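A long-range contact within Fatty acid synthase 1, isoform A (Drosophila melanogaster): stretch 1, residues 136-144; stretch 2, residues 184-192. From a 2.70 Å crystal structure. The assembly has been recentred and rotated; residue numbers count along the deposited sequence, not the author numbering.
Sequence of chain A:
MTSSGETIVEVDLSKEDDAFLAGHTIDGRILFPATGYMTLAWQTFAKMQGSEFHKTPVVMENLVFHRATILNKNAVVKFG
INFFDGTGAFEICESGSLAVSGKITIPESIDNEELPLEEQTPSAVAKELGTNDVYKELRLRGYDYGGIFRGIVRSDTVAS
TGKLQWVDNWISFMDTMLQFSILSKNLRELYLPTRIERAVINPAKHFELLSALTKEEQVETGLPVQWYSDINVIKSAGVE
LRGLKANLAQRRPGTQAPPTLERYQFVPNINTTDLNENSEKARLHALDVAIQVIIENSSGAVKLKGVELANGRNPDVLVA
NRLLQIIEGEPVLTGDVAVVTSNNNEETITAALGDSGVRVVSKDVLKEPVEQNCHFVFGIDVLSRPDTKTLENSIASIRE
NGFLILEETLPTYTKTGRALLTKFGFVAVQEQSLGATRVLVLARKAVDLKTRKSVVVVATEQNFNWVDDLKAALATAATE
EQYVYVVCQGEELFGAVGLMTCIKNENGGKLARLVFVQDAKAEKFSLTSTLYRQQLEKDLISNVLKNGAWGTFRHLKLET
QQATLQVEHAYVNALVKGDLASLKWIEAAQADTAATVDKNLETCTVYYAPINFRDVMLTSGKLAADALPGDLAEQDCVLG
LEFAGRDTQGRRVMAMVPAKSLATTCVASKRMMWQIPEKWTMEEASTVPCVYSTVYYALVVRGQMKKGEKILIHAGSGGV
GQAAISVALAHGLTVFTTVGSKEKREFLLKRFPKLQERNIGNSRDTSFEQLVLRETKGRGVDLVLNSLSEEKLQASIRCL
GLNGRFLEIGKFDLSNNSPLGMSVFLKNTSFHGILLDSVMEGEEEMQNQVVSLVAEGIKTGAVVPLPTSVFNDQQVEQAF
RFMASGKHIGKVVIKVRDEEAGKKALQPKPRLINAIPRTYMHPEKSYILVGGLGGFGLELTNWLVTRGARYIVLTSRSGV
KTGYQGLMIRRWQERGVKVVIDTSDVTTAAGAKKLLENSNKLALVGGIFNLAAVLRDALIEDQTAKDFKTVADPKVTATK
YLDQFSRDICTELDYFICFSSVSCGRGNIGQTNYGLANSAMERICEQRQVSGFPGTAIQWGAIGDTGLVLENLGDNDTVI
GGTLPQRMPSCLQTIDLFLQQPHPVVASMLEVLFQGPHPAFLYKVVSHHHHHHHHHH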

# COMPACT_ATOMS: atom_id res chain seq x y z
N LYS A 136 32.14 17.17 -19.27
CA LYS A 136 31.78 18.54 -19.62
C LYS A 136 30.26 18.66 -19.59
O LYS A 136 29.71 19.61 -19.04
N GLU A 137 29.59 17.68 -20.20
CA GLU A 137 28.13 17.63 -20.22
C GLU A 137 27.58 17.64 -18.80
O GLU A 137 26.69 18.42 -18.47
N LEU A 138 28.12 16.76 -17.96
CA LEU A 138 27.65 16.62 -16.58
C LEU A 138 27.89 17.88 -15.76
O LEU A 138 27.04 18.27 -14.95
N ARG A 139 29.05 18.51 -15.95
CA ARG A 139 29.37 19.75 -15.24
C ARG A 139 28.28 20.79 -15.42
O ARG A 139 27.88 21.46 -14.46
N LEU A 140 27.78 20.93 -16.64
CA LEU A 140 26.75 21.91 -16.93
C LEU A 140 25.47 21.61 -16.18
O LEU A 140 24.66 22.51 -15.93
N ARG A 141 25.27 20.34 -15.83
CA ARG A 141 24.06 19.94 -15.12
C ARG A 141 24.17 20.13 -13.61
O ARG A 141 23.16 20.15 -12.92
N GLY A 142 25.39 20.28 -13.11
CA GLY A 142 25.61 20.47 -11.69
C GLY A 142 26.55 19.47 -11.05
O GLY A 142 27.03 19.69 -9.93
N TYR A 143 26.81 18.36 -11.74
CA TYR A 143 27.72 17.34 -11.23
C TYR A 143 29.17 17.78 -11.35
O TYR A 143 29.66 18.03 -12.45
N ASP A 144 29.86 17.87 -10.22
CA ASP A 144 31.26 18.29 -10.21
C ASP A 144 32.16 17.12 -9.82
O ASP A 144 32.91 17.20 -8.86
N SER A 184 21.76 9.52 -20.42
CA SER A 184 20.71 9.25 -21.40
C SER A 184 19.48 10.14 -21.19
O SER A 184 18.69 10.34 -22.12
N LYS A 185 19.33 10.69 -19.99
CA LYS A 185 18.20 11.57 -19.70
C LYS A 185 18.28 12.84 -20.55
O LYS A 185 19.33 13.46 -20.66
N ASN A 186 17.15 13.20 -21.15
CA ASN A 186 17.11 14.29 -22.11
C ASN A 186 17.23 15.66 -21.43
O ASN A 186 17.94 16.54 -21.92
N LEU A 187 16.53 15.83 -20.32
CA LEU A 187 16.57 17.09 -19.59
C LEU A 187 17.94 17.28 -18.95
O LEU A 187 18.41 16.42 -18.20
N ARG A 188 18.57 18.41 -19.24
CA ARG A 188 19.92 18.69 -18.76
C ARG A 188 19.90 19.40 -17.41
O ARG A 188 20.34 20.54 -17.29
N GLU A 189 19.39 18.71 -16.40
CA GLU A 189 19.31 19.27 -15.05
C GLU A 189 19.91 18.29 -14.04
O GLU A 189 20.29 17.17 -14.40
N LEU A 190 19.99 18.71 -12.79
CA LEU A 190 20.60 17.89 -11.75
C LEU A 190 19.62 16.84 -11.23
O LEU A 190 18.56 17.18 -10.70
N TYR A 191 19.98 15.57 -11.40
CA TYR A 191 19.20 14.45 -10.89
C TYR A 191 19.98 13.70 -9.82
O TYR A 191 21.18 13.46 -9.97
N LEU A 192 19.29 13.31 -8.76
CA LEU A 192 19.89 12.48 -7.71
C LEU A 192 19.06 11.21 -7.52
O LEU A 192 17.83 11.25 -7.60

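The charged contacts centre on Glu-137, whose CA-to-CB bond lies sideways to the second stretch. With chi1 t and chi2 p, its carboxylate nonetheless comes nearer and meets two arginines. Within the helix, one turn on, Arg-141 donates to it from both NE and NH2, each 2.9 Å from Glu-137 OE2, in a salt bridge. Across the contact, Arg-188 (chi1 m, chi2 t, chi3 p) also starts sideways and brings its guanidinium nearer: Arg-188 NH2 is 3.0 Å from Glu-137 OE1, and Arg-188 NE is 3.3 Å from Glu-137 OE2. These form a salt bridge, but both hydrogen bonds are weak, the first having an N-H...acceptor angle of only 132°. One carboxylate is thus shared by two guanidinium groups, one from each stretch.

Arg-141 points toward the second stretch and loses 125 Å² to it, the largest area covered on any residue here. Its rotamer, m at chi1 and t at chi2 and chi3, extends the chain along the loop backbone. Arg-141 NH2 gives a weak hydrogen bond to Lys-185 O at 3.5 Å and 133°. Arg-141 NH1 lies 3.4 Å from Leu-187 O, but the angle is too poor for a hydrogen bond. Arg-188 CA sits over one face of the Arg-141 guanidinium, and Arg-141 CD approaches it to 3.8 Å, so this side chain packs against the loop as well as bonding to it.

The uncharged polar contact is short. Tyr-143 leaves its backbone sideways with chi1 m and chi2 -88°, yet its hydroxyl reaches the strand and donates to the backbone: Tyr-143 OH to Tyr-191 O is 2.5 Å. The acceptor lies at the ring edge, near its plane, so the bond does not compete with packing over the face.

Leu-190 packs over one face. Its chi1 t, chi2 p rotamer brings the end of a side chain that starts sideways closer to the first stretch, placing Leu-190 CD1 3.6 Å from the centroid of the Tyr-143 ring and 14° off the ring normal, a CH-pi geometry. Leu-190 CB also packs 3.4 Å from Arg-141 O. Between these contacts, Gly-142 ends the helix in a Schellman motif with phi 124°; an ideal CB there would lie 3.4 Å from Leu-190 CD1 and jam against the preceding carbonyl oxygen. Leu-140 points toward the loop, with chi1 between wells at -93°, and Leu-140 CD2 comes within 3.3 Å of Arg-188 NH2. By contrast, Leu-187 and Glu-189 point away, and the loop meets Arg-141 largely through its backbone.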

# COMPACT_ATOMS: atom_id res chain seq x y z
CB LYS A 136 32.34 18.93 -20.99
CG LYS A 136 31.71 20.20 -21.54
CD LYS A 136 32.47 20.74 -22.74
CE LYS A 136 31.93 22.11 -23.12
NZ LYS A 136 32.47 22.61 -24.41
CB GLU A 137 27.66 16.37 -20.96
CG GLU A 137 26.19 16.02 -20.78
CD GLU A 137 25.26 17.08 -21.33
OE1 GLU A 137 25.73 17.94 -22.11
OE2 GLU A 137 24.06 17.07 -20.99
CB LEU A 138 28.33 15.42 -15.92
CG LEU A 138 28.03 14.05 -16.53
CD1 LEU A 138 28.87 12.98 -15.86
CD2 LEU A 138 26.56 13.71 -16.42
CB ARG A 139 30.70 20.33 -15.74
CG ARG A 139 31.92 19.86 -14.96
CD ARG A 139 33.11 20.80 -15.15
NE ARG A 139 33.47 20.97 -16.55
CZ ARG A 139 34.28 20.17 -17.24
NH1 ARG A 139 34.82 19.11 -16.65
NH2 ARG A 139 34.53 20.42 -18.51
CB LEU A 140 26.47 21.97 -18.43
CG LEU A 140 27.26 23.02 -19.22
CD1 LEU A 140 28.76 22.77 -19.12
CD2 LEU A 140 26.81 23.01 -20.67
CB ARG A 141 23.75 18.48 -15.43
CG ARG A 141 23.54 18.19 -16.91
CD ARG A 141 22.79 16.89 -17.10
NE ARG A 141 22.94 16.32 -18.43
CZ ARG A 141 22.26 15.27 -18.87
NH1 ARG A 141 21.37 14.66 -18.09
NH2 ARG A 141 22.47 14.81 -20.10
CB TYR A 143 27.53 16.02 -11.98
CG TYR A 143 26.12 15.51 -12.02
CD1 TYR A 143 25.61 14.70 -11.01
CD2 TYR A 143 25.29 15.81 -13.09
CE1 TYR A 143 24.32 14.23 -11.05
CE2 TYR A 143 23.99 15.34 -13.14
CZ TYR A 143 23.51 14.54 -12.12
OH TYR A 143 22.21 14.08 -12.17
CB ASP A 144 31.45 19.44 -9.23
CG ASP A 144 30.49 20.58 -9.49
OD1 ASP A 144 30.70 21.34 -10.46
OD2 ASP A 144 29.51 20.72 -8.72
CB SER A 184 20.30 7.77 -21.32
OG SER A 184 19.91 7.42 -20.01
CB LYS A 185 18.17 11.93 -18.21
CG LYS A 185 17.69 10.79 -17.33
CD LYS A 185 17.67 11.19 -15.86
CE LYS A 185 16.91 10.18 -15.01
NZ LYS A 185 15.45 10.22 -15.27
CB ASN A 186 15.81 14.23 -22.92
CG ASN A 186 15.86 15.08 -24.17
OD1 ASN A 186 16.65 16.02 -24.26
ND2 ASN A 186 15.01 14.76 -25.14
CB LEU A 187 15.47 17.13 -18.53
CG LEU A 187 15.25 18.45 -17.79
CD1 LEU A 187 14.78 19.55 -18.74
CD2 LEU A 187 14.25 18.27 -16.66
CB ARG A 188 20.67 19.55 -19.77
CG ARG A 188 20.64 19.01 -21.19
CD ARG A 188 21.34 19.97 -22.15
NE ARG A 188 22.79 19.99 -21.96
CZ ARG A 188 23.60 20.90 -22.49
NH1 ARG A 188 23.10 21.87 -23.25
NH2 ARG A 188 24.90 20.84 -22.27
CB GLU A 189 17.86 19.58 -14.70
CG GLU A 189 17.25 20.73 -15.49
CD GLU A 189 17.96 22.05 -15.28
OE1 GLU A 189 17.87 22.92 -16.17
OE2 GLU A 189 18.60 22.22 -14.22
CB LEU A 190 21.10 18.77 -10.60
CG LEU A 190 21.84 18.05 -9.47
CD1 LEU A 190 23.11 17.39 -9.98
CD2 LEU A 190 22.17 19.02 -8.34
CB TYR A 191 18.85 13.48 -12.02
CG TYR A 191 17.70 13.89 -12.90
CD1 TYR A 191 16.38 13.70 -12.50
CD2 TYR A 191 17.92 14.46 -14.15
CE1 TYR A 191 15.32 14.07 -13.31
CE2 TYR A 191 16.87 14.83 -14.97
CZ TYR A 191 15.57 14.63 -14.54
OH TYR A 191 14.52 15.00 -15.35
CB LEU A 192 19.99 13.25 -6.40
CG LEU A 192 21.00 14.40 -6.35
CD1 LEU A 192 20.84 15.19 -5.06
CD2 LEU A 192 22.42 13.87 -6.46